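Long-range contacts in pectinesterase A (Erwinia chrysanthemi, PDB 2NTP), which catalyses hydrolysis of the methyl esters of pectin, releasing methanol, as the first step in maceration and soft-rotting of plant tissue: residues A183-Y194 / G219-E230; Y239-P247 / F294-E303. All blocks are in the same frame, centred on the assembly; numbering follows the deposited sequence.

Interaction 1. Residues A183-Y194 / G219-E230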
# COMPACT_ATOMS: atom_id res chain seq x y z
N ALA A 183 9.67 2.08 -1.91
CA ALA A 183 8.72 1.25 -2.64
C ALA A 183 8.65 1.71 -4.08
O ALA A 183 8.29 2.86 -4.37
CB ALA A 183 7.34 1.31 -1.98
N LEU A 184 9.01 0.80 -4.98
CA LEU A 184 9.03 1.07 -6.42
C LEU A 184 7.86 0.34 -7.08
O LEU A 184 7.64 -0.85 -6.82
CB LEU A 184 10.36 0.60 -7.03
CG LEU A 184 10.56 0.72 -8.55
CD1 LEU A 184 10.54 2.19 -9.00
CD2 LEU A 184 11.85 0.05 -8.97
N PHE A 185 7.13 1.07 -7.92
CA PHE A 185 5.96 0.53 -8.59
C PHE A 185 6.18 0.67 -10.09
O PHE A 185 6.44 1.78 -10.57
CB PHE A 185 4.69 1.30 -8.18
CG PHE A 185 4.44 1.29 -6.69
CD1 PHE A 185 5.08 2.20 -5.85
CD2 PHE A 185 3.56 0.36 -6.14
CE1 PHE A 185 4.85 2.18 -4.48
CE2 PHE A 185 3.33 0.33 -4.77
CZ PHE A 185 3.97 1.24 -3.94
N ASN A 186 6.10 -0.44 -10.81
CA ASN A 186 6.25 -0.39 -12.27
C ASN A 186 5.11 -1.10 -12.99
O ASN A 186 4.75 -2.23 -12.65
CB ASN A 186 7.59 -0.97 -12.71
CG ASN A 186 7.82 -0.80 -14.21
OD1 ASN A 186 7.76 -1.76 -14.97
ND2 ASN A 186 8.03 0.44 -14.64
N ASN A 187 4.55 -0.42 -13.99
CA ASN A 187 3.44 -0.96 -14.78
C ASN A 187 2.25 -1.37 -13.91
O ASN A 187 1.68 -2.45 -14.08
CB ASN A 187 3.92 -2.12 -15.67
CG ASN A 187 2.90 -2.51 -16.72
OD1 ASN A 187 2.22 -1.65 -17.30
ND2 ASN A 187 2.77 -3.80 -16.98
N CYS A 188 1.90 -0.49 -12.97
CA CYS A 188 0.78 -0.73 -12.07
C CYS A 188 -0.41 0.16 -12.42
O CYS A 188 -0.23 1.27 -12.94
CB CYS A 188 1.20 -0.47 -10.63
SG CYS A 188 2.25 -1.76 -9.91
N ASP A 189 -1.61 -0.34 -12.14
CA ASP A 189 -2.82 0.47 -12.19
C ASP A 189 -3.15 0.92 -10.77
O ASP A 189 -3.41 0.09 -9.90
CB ASP A 189 -3.99 -0.32 -12.76
CG ASP A 189 -3.96 -0.41 -14.27
OD1 ASP A 189 -3.03 0.13 -14.89
OD2 ASP A 189 -4.88 -1.03 -14.84
N LEU A 190 -3.12 2.22 -10.56
CA LEU A 190 -3.47 2.79 -9.26
C LEU A 190 -4.86 3.37 -9.37
O LEU A 190 -5.08 4.34 -10.11
CB LEU A 190 -2.44 3.85 -8.83
CG LEU A 190 -0.96 3.41 -8.82
CD1 LEU A 190 -0.08 4.54 -8.29
CD2 LEU A 190 -0.73 2.13 -8.00
N VAL A 191 -5.81 2.76 -8.66
CA VAL A 191 -7.23 2.97 -8.89
C VAL A 191 -7.87 3.79 -7.77
O VAL A 191 -8.02 3.31 -6.64
CB VAL A 191 -7.98 1.62 -9.08
CG1 VAL A 191 -9.45 1.85 -9.42
CG2 VAL A 191 -7.30 0.76 -10.16
N SER A 192 -8.23 5.04 -8.08
CA SER A 192 -8.89 5.94 -7.13
C SER A 192 -10.38 5.63 -7.08
O SER A 192 -11.07 5.64 -8.11
CB SER A 192 -8.69 7.39 -7.54
OG SER A 192 -7.35 7.80 -7.39
N ARG A 193 -10.88 5.38 -5.88
CA ARG A 193 -12.24 4.87 -5.70
C ARG A 193 -13.27 5.95 -5.41
O ARG A 193 -12.97 7.01 -4.85
CB ARG A 193 -12.26 3.77 -4.63
CG ARG A 193 -11.29 2.62 -4.94
CD ARG A 193 -11.45 1.47 -3.96
NE ARG A 193 -12.60 0.62 -4.28
CZ ARG A 193 -12.87 -0.54 -3.68
NH1 ARG A 193 -12.08 -0.99 -2.71
NH2 ARG A 193 -13.94 -1.24 -4.04
N TYR A 194 -14.51 5.65 -5.80
CA TYR A 194 -15.64 6.55 -5.59
C TYR A 194 -15.97 6.69 -4.10
O TYR A 194 -15.98 5.71 -3.35
CB TYR A 194 -16.85 6.02 -6.35
CG TYR A 194 -18.11 6.81 -6.10
CD1 TYR A 194 -18.26 8.10 -6.61
CD2 TYR A 194 -19.14 6.28 -5.33
CE1 TYR A 194 -19.42 8.84 -6.37
CE2 TYR A 194 -20.30 7.01 -5.09
CZ TYR A 194 -20.43 8.29 -5.61
OH TYR A 194 -21.57 9.02 -5.37
N GLY A 219 11.77 7.19 -1.53
CA GLY A 219 10.53 6.83 -0.86
C GLY A 219 9.65 6.06 -1.83
O GLY A 219 10.00 4.96 -2.25
N LEU A 220 8.53 6.67 -2.20
CA LEU A 220 7.58 6.04 -3.12
C LEU A 220 7.88 6.50 -4.53
O LEU A 220 7.82 7.70 -4.83
CB LEU A 220 6.14 6.39 -2.73
CG LEU A 220 5.80 6.25 -1.24
CD1 LEU A 220 4.39 6.73 -0.97
CD2 LEU A 220 5.98 4.81 -0.75
N VAL A 221 8.22 5.54 -5.40
CA VAL A 221 8.60 5.84 -6.78
C VAL A 221 7.69 5.05 -7.71
O VAL A 221 7.66 3.82 -7.68
CB VAL A 221 10.10 5.51 -7.04
CG1 VAL A 221 10.49 5.88 -8.48
CG2 VAL A 221 11.00 6.25 -6.04
N ILE A 222 6.92 5.78 -8.52
CA ILE A 222 5.92 5.17 -9.39
C ILE A 222 6.32 5.39 -10.85
O ILE A 222 6.43 6.53 -11.30
CB ILE A 222 4.49 5.74 -9.12
CG1 ILE A 222 4.02 5.37 -7.71
CG2 ILE A 222 3.48 5.20 -10.13
CD1 ILE A 222 4.21 6.46 -6.68
N THR A 223 6.54 4.29 -11.58
CA THR A 223 7.06 4.37 -12.95
C THR A 223 6.18 3.61 -13.95
O THR A 223 5.68 2.53 -13.64
CB THR A 223 8.52 3.83 -13.06
OG1 THR A 223 8.56 2.42 -12.77
CG2 THR A 223 9.46 4.56 -12.12
N ASN A 224 6.02 4.19 -15.14
CA ASN A 224 5.36 3.50 -16.25
C ASN A 224 4.00 2.93 -15.85
O ASN A 224 3.65 1.81 -16.23
CB ASN A 224 6.27 2.39 -16.81
CG ASN A 224 7.69 2.88 -17.09
OD1 ASN A 224 8.66 2.29 -16.60
ND2 ASN A 224 7.81 3.95 -17.86
N SER A 225 3.25 3.71 -15.09
CA SER A 225 2.00 3.23 -14.51
C SER A 225 0.80 4.02 -15.02
O SER A 225 0.93 4.89 -15.88
CB SER A 225 2.09 3.28 -12.98
OG SER A 225 2.98 2.28 -12.52
N ARG A 226 -0.37 3.69 -14.48
CA ARG A 226 -1.61 4.32 -14.88
C ARG A 226 -2.37 4.70 -13.62
O ARG A 226 -2.69 3.84 -12.80
CB ARG A 226 -2.44 3.37 -15.76
CG ARG A 226 -1.80 3.10 -17.13
CD ARG A 226 -2.27 1.79 -17.76
NE ARG A 226 -1.92 0.62 -16.94
CZ ARG A 226 -0.70 0.08 -16.86
NH1 ARG A 226 0.33 0.58 -17.53
NH2 ARG A 226 -0.51 -0.97 -16.07
N VAL A 227 -2.63 5.99 -13.48
CA VAL A 227 -3.40 6.55 -12.39
C VAL A 227 -4.82 6.75 -12.92
O VAL A 227 -5.08 7.66 -13.72
CB VAL A 227 -2.75 7.86 -11.88
CG1 VAL A 227 -3.70 8.66 -11.00
CG2 VAL A 227 -1.46 7.54 -11.14
N ILE A 228 -5.73 5.89 -12.48
CA ILE A 228 -7.06 5.80 -13.09
C ILE A 228 -8.19 5.92 -12.07
O ILE A 228 -8.01 5.65 -10.89
CB ILE A 228 -7.24 4.49 -13.93
CG1 ILE A 228 -7.18 3.24 -13.04
CG2 ILE A 228 -6.19 4.41 -15.07
CD1 ILE A 228 -7.51 1.93 -13.78
N ARG A 229 -9.35 6.34 -12.56
CA ARG A 229 -10.54 6.40 -11.72
C ARG A 229 -11.29 5.08 -11.82
O ARG A 229 -11.34 4.46 -12.89
CB ARG A 229 -11.45 7.57 -12.11
CG ARG A 229 -11.72 7.69 -13.58
CD ARG A 229 -12.86 8.64 -13.84
NE ARG A 229 -12.52 9.56 -14.91
CZ ARG A 229 -12.31 10.86 -14.74
NH1 ARG A 229 -12.44 11.43 -13.54
NH2 ARG A 229 -11.99 11.61 -15.78
N GLU A 230 -11.87 4.67 -10.70
CA GLU A 230 -12.65 3.45 -10.60
C GLU A 230 -13.90 3.51 -11.48
O GLU A 230 -14.33 2.50 -12.05
CB GLU A 230 -13.05 3.28 -9.13
CG GLU A 230 -13.98 2.16 -8.84
CD GLU A 230 -14.28 2.07 -7.36
OE1 GLU A 230 -13.84 1.07 -6.76
OE2 GLU A 230 -14.92 3.00 -6.82
O HOH W 1 4.12 -0.00 -18.84
O HOH W 2 -15.96 -0.59 -6.01
O HOH W 3 -15.73 3.10 -4.13

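Interaction 2. Residues Y239-P247 / F294-E303. With ADA (alpha-D-galactopyranuronic acid), chain C; ADA (alpha-D-galactopyranuronic acid), chain B; ADA (alpha-D-galactopyranuronic acid), chain D.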
# COMPACT_ATOMS: atom_id res chain seq x y z
N TYR A 239 -8.88 13.98 -6.47
CA TYR A 239 -7.78 13.20 -5.87
C TYR A 239 -6.42 13.89 -5.91
O TYR A 239 -6.02 14.44 -6.94
CB TYR A 239 -7.67 11.84 -6.55
CG TYR A 239 -8.48 10.77 -5.87
CD1 TYR A 239 -9.85 10.62 -6.13
CD2 TYR A 239 -7.89 9.91 -4.95
CE1 TYR A 239 -10.60 9.64 -5.50
CE2 TYR A 239 -8.63 8.93 -4.31
CZ TYR A 239 -9.98 8.80 -4.58
OH TYR A 239 -10.70 7.83 -3.94
N GLY A 240 -5.72 13.86 -4.78
CA GLY A 240 -4.35 14.34 -4.73
C GLY A 240 -3.37 13.23 -5.05
O GLY A 240 -3.61 12.06 -4.74
N LEU A 241 -2.25 13.60 -5.67
CA LEU A 241 -1.17 12.66 -5.93
C LEU A 241 -0.49 12.22 -4.64
O LEU A 241 0.01 11.10 -4.54
CB LEU A 241 -0.13 13.27 -6.87
CG LEU A 241 -0.55 13.51 -8.33
CD1 LEU A 241 0.52 14.30 -9.05
CD2 LEU A 241 -0.83 12.19 -9.04
N GLY A 242 -0.48 13.11 -3.66
CA GLY A 242 0.17 12.83 -2.39
C GLY A 242 -0.02 13.97 -1.41
O GLY A 242 -0.28 15.10 -1.81
N ARG A 243 0.08 13.64 -0.13
CA ARG A 243 0.18 14.62 0.95
C ARG A 243 1.23 14.12 1.96
O ARG A 243 1.46 12.91 2.05
CB ARG A 243 -1.18 14.89 1.60
CG ARG A 243 -1.88 13.68 2.20
CD ARG A 243 -3.22 14.06 2.83
NE ARG A 243 -3.80 12.94 3.55
CZ ARG A 243 -4.78 13.04 4.45
NH1 ARG A 243 -5.30 14.23 4.75
NH2 ARG A 243 -5.24 11.95 5.06
N PRO A 244 1.89 15.03 2.69
CA PRO A 244 3.04 14.60 3.49
C PRO A 244 2.65 14.05 4.86
O PRO A 244 2.20 14.80 5.72
CB PRO A 244 3.86 15.89 3.66
CG PRO A 244 3.04 17.01 3.04
CD PRO A 244 1.67 16.48 2.79
N TRP A 245 2.84 12.74 5.05
CA TRP A 245 2.54 12.12 6.33
C TRP A 245 3.73 12.22 7.28
O TRP A 245 4.81 11.68 7.00
CB TRP A 245 2.12 10.65 6.16
CG TRP A 245 1.71 10.00 7.44
CD1 TRP A 245 1.01 10.56 8.47
CD2 TRP A 245 1.97 8.64 7.83
NE1 TRP A 245 0.82 9.65 9.48
CE2 TRP A 245 1.40 8.46 9.12
CE3 TRP A 245 2.63 7.56 7.22
CZ2 TRP A 245 1.47 7.24 9.81
CZ3 TRP A 245 2.70 6.35 7.91
CH2 TRP A 245 2.12 6.20 9.19
N HIS A 246 3.53 12.93 8.38
CA HIS A 246 4.51 13.01 9.45
C HIS A 246 3.96 12.23 10.64
O HIS A 246 3.20 12.79 11.43
CB HIS A 246 4.76 14.48 9.81
CG HIS A 246 5.46 15.27 8.74
ND1 HIS A 246 6.72 15.79 8.91
CD2 HIS A 246 5.07 15.59 7.48
CE1 HIS A 246 7.08 16.43 7.81
NE2 HIS A 246 6.10 16.32 6.92
N PRO A 247 4.31 10.93 10.75
CA PRO A 247 3.65 10.05 11.70
C PRO A 247 3.84 10.50 13.14
O PRO A 247 4.91 11.01 13.49
CB PRO A 247 4.34 8.70 11.48
CG PRO A 247 4.92 8.78 10.13
CD PRO A 247 5.34 10.21 9.98
N PHE A 294 1.75 20.44 7.27
CA PHE A 294 2.90 20.11 6.45
C PHE A 294 2.53 20.29 4.99
O PHE A 294 1.53 19.73 4.52
CB PHE A 294 3.37 18.70 6.75
CG PHE A 294 3.69 18.46 8.19
CD1 PHE A 294 4.89 18.93 8.74
CD2 PHE A 294 2.79 17.79 9.02
CE1 PHE A 294 5.19 18.71 10.09
CE2 PHE A 294 3.08 17.57 10.36
CZ PHE A 294 4.28 18.04 10.90
N ASN A 295 3.31 21.09 4.28
CA ASN A 295 2.96 21.54 2.93
C ASN A 295 3.68 20.78 1.83
O ASN A 295 4.84 20.39 2.00
CB ASN A 295 3.21 23.05 2.81
CG ASN A 295 2.38 23.86 3.79
OD1 ASN A 295 1.19 23.61 3.99
ND2 ASN A 295 3.01 24.86 4.40
N PRO A 296 3.01 20.59 0.67
CA PRO A 296 3.62 19.84 -0.42
C PRO A 296 4.89 20.49 -0.98
O PRO A 296 5.80 19.78 -1.40
CB PRO A 296 2.51 19.79 -1.48
CG PRO A 296 1.62 20.95 -1.16
CD PRO A 296 1.65 21.05 0.33
N GLU A 297 4.95 21.82 -0.95
CA GLU A 297 6.12 22.54 -1.47
C GLU A 297 7.37 22.30 -0.62
O GLU A 297 8.50 22.48 -1.10
CB GLU A 297 5.82 24.04 -1.63
CG GLU A 297 5.50 24.78 -0.34
CD GLU A 297 4.01 24.89 -0.06
OE1 GLU A 297 3.22 24.03 -0.52
OE2 GLU A 297 3.62 25.87 0.63
N ASP A 298 7.17 21.89 0.63
CA ASP A 298 8.27 21.56 1.54
C ASP A 298 8.61 20.08 1.52
O ASP A 298 9.51 19.63 2.23
CB ASP A 298 7.93 21.99 2.96
CG ASP A 298 7.69 23.49 3.08
OD1 ASP A 298 8.40 24.27 2.42
OD2 ASP A 298 6.78 23.88 3.85
N SER A 299 7.88 19.32 0.70
CA SER A 299 8.04 17.87 0.62
C SER A 299 8.67 17.47 -0.71
O SER A 299 8.79 18.30 -1.62
CB SER A 299 6.68 17.19 0.80
OG SER A 299 6.04 17.66 1.97
N ARG A 300 9.08 16.21 -0.83
CA ARG A 300 9.80 15.74 -2.02
C ARG A 300 8.82 15.14 -3.03
O ARG A 300 8.79 13.92 -3.25
CB ARG A 300 10.92 14.76 -1.64
CG ARG A 300 12.03 15.39 -0.81
CD ARG A 300 13.06 14.37 -0.38
NE ARG A 300 12.60 13.53 0.73
CZ ARG A 300 13.27 12.49 1.21
NH1 ARG A 300 14.43 12.13 0.67
NH2 ARG A 300 12.78 11.79 2.22
N PHE A 301 8.02 16.02 -3.62
CA PHE A 301 6.94 15.64 -4.53
C PHE A 301 7.27 16.08 -5.95
O PHE A 301 7.34 17.28 -6.24
CB PHE A 301 5.63 16.33 -4.10
CG PHE A 301 5.04 15.82 -2.80
CD1 PHE A 301 5.45 14.62 -2.22
CD2 PHE A 301 4.00 16.53 -2.19
CE1 PHE A 301 4.87 14.16 -1.03
CE2 PHE A 301 3.41 16.08 -1.01
CZ PHE A 301 3.84 14.89 -0.43
N PHE A 302 7.48 15.10 -6.84
CA PHE A 302 7.91 15.40 -8.21
C PHE A 302 7.25 14.54 -9.27
O PHE A 302 6.80 13.42 -8.98
CB PHE A 302 9.43 15.25 -8.35
CG PHE A 302 10.22 16.11 -7.41
CD1 PHE A 302 10.46 17.45 -7.70
CD2 PHE A 302 10.74 15.57 -6.24
CE1 PHE A 302 11.19 18.25 -6.82
CE2 PHE A 302 11.48 16.36 -5.36
CZ PHE A 302 11.70 17.70 -5.65
N GLU A 303 7.20 15.06 -10.49
CA GLU A 303 6.75 14.31 -11.66
C GLU A 303 7.77 14.39 -12.78
O GLU A 303 8.58 15.32 -12.84
CB GLU A 303 5.42 14.85 -12.17
CG GLU A 303 4.23 14.52 -11.29
CD GLU A 303 3.00 15.30 -11.72
OE1 GLU A 303 2.80 16.41 -11.21
OE2 GLU A 303 2.26 14.79 -12.59
C1 ADA C . -2.18 7.81 9.92
C2 ADA C . -2.36 6.38 10.44
C3 ADA C . -2.85 6.41 11.88
C4 ADA C . -1.91 7.24 12.75
C5 ADA C . -1.77 8.65 12.17
C6 ADA C . -0.81 9.46 12.98
O2 ADA C . -3.30 5.66 9.63
O3 ADA C . -3.00 5.08 12.39
O4 ADA C . -0.61 6.64 12.81
O5 ADA C . -1.34 8.58 10.79
O6B ADA C . 0.19 9.95 12.41
O6A ADA C . -1.06 9.62 14.19
C1 ADA B . -8.83 12.36 5.84
C2 ADA B . -9.15 10.99 6.43
C3 ADA B . -9.26 11.06 7.95
C4 ADA B . -8.07 11.81 8.57
C5 ADA B . -7.82 13.14 7.87
C6 ADA B . -6.57 13.78 8.42
O2 ADA B . -10.39 10.53 5.89
O3 ADA B . -9.36 9.74 8.50
O4 ADA B . -6.88 11.02 8.47
O5 ADA B . -7.66 12.90 6.46
O6B ADA B . -5.74 14.26 7.62
O6A ADA B . -6.41 13.82 9.66
C1 ADA D . -0.05 6.24 14.08
C2 ADA D . 1.48 6.16 14.03
C3 ADA D . 1.93 5.01 13.13
C4 ADA D . 1.24 3.70 13.53
C5 ADA D . -0.27 3.90 13.56
C6 ADA D . -1.00 2.65 13.99
O2 ADA D . 1.98 7.40 13.53
O3 ADA D . 3.36 4.87 13.16
O4 ADA D . 1.66 3.28 14.84
O5 ADA D . -0.60 4.98 14.45
O6B ADA D . -0.66 1.55 13.51
O6A ADA D . -1.92 2.78 14.82
O HOH W 4 6.80 17.52 4.54

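Interaction 1. Residues A183-Y194 / G219-E230
Arg226 reaches across to Asn187 and Asp189 at the turn between two short strands. Arg226 NH1 and NH2 both grip Asn187 OD1, at 2.9 and 3.1 Å. The amide and guanidinium planes are 69° apart, and NH2 comes from above the carbonyl plane. Asn187 ND2 bonds to Asp167 OD1. Asp189 OD1 forms a salt bridge with Arg226 NE, though the modelled length is doubtfully short. The Arg226 chain bends at chi3 (-62°), which turns its head back so its edge meets Asn187 and Asp189. Asn186 ND2 donates to Thr223 OG1 and to a lone pair of Asn224 OD1, both at 2.8 Å; the two amides stand nearly perpendicular (88°). Ser225 OG accepts from Cys188 N and donates to Thr223 O, tying the two turns together. At the far end Glu230 clasps segment 183-194. Glu230 OE1 takes Arg193 NE at 2.8 Å on its syn side but tilted out of the carboxylate plane, and Glu230 OE2 is met by Tyr194 N at 2.9 Å from above that plane. Inside, Phe185 CD1 packs on Ile222 CG1 at 3.8 Å, and Leu190 CD1 reaches Ile222 CG2. Backbone bonds join the strands in parallel, as in successive coils of the right-handed beta-helix of pectinesterases. Strand 162-166 flanks 182-186, and 264-268 flanks 220-223. In the second sheet 169-172 lies beside 189-192, with the Cys168-Cys188 disulfide near this border, and 271-272 lies beside 226-229.

Interaction 2. Residues Y239-P247 / F294-E303
His246 and Phe294 lie face to face, with ring centroids 3.5 Å apart and planes only 7° from parallel. The side chains come from opposite directions, and His246 CB also sits over the Phe294 ring in a CH-pi contact. The imidazole is fixed at both nitrogens: ND1 bonds to Asp258 O, and His246 NE2 meets a water at 2.8 Å that also bonds to Ser299 OG. Pro244 packs beside this stack. Pro244 CG touches Phe294 O at 3.4 Å and Ser299 OG at 3.3 Å. Phe301 presents its edge to Pro244, with CZ 3.7 Å from Pro244 N and 4.1 Å from Pro244 CG. The direct contact is mainly van der Waals and aromatic. Arg243 and Trp245 alternate with these residues and point away, to the bound galacturonates; Trp245 NE1 donates to O6B of the chain C galacturonate at 3.0 Å. Arg243 NH2 donates to O5 of the chain B galacturonate, and its NE forms a salt bridge with the nucleophile Asp175. The packing lies behind residues that line the substrate cleft. Strand 239-242 runs between 205-210 and 276-278, Met282 of strand 282-285 touches Pro244, and strand 300-304 ends the long parallel sheet, beside 264-268.

Overall arrangement
Interaction 1 joins two successive coils of the beta-helix through paired strands, and its outer side chains reach solvent. Interaction 2 is more fully buried and joins a loop after strand 239-242 to the chain leading into strand 300-304. The first rests on backbone hydrogen bonds, salt bridges and amides, with apolar side chains on both faces of its strands; the second on rings and prolines, with one water bridge. Both reach the same ten-stranded sheet, through strands 182-186, 220-223 and 300-304. They follow one another in the chain and meet where Tyr239 OH probably bonds to Arg193 O (2.6 Å). Interaction 2 holds substrate-binding residues, while segment 183-194 of interaction 1 ends next to one, Arg195.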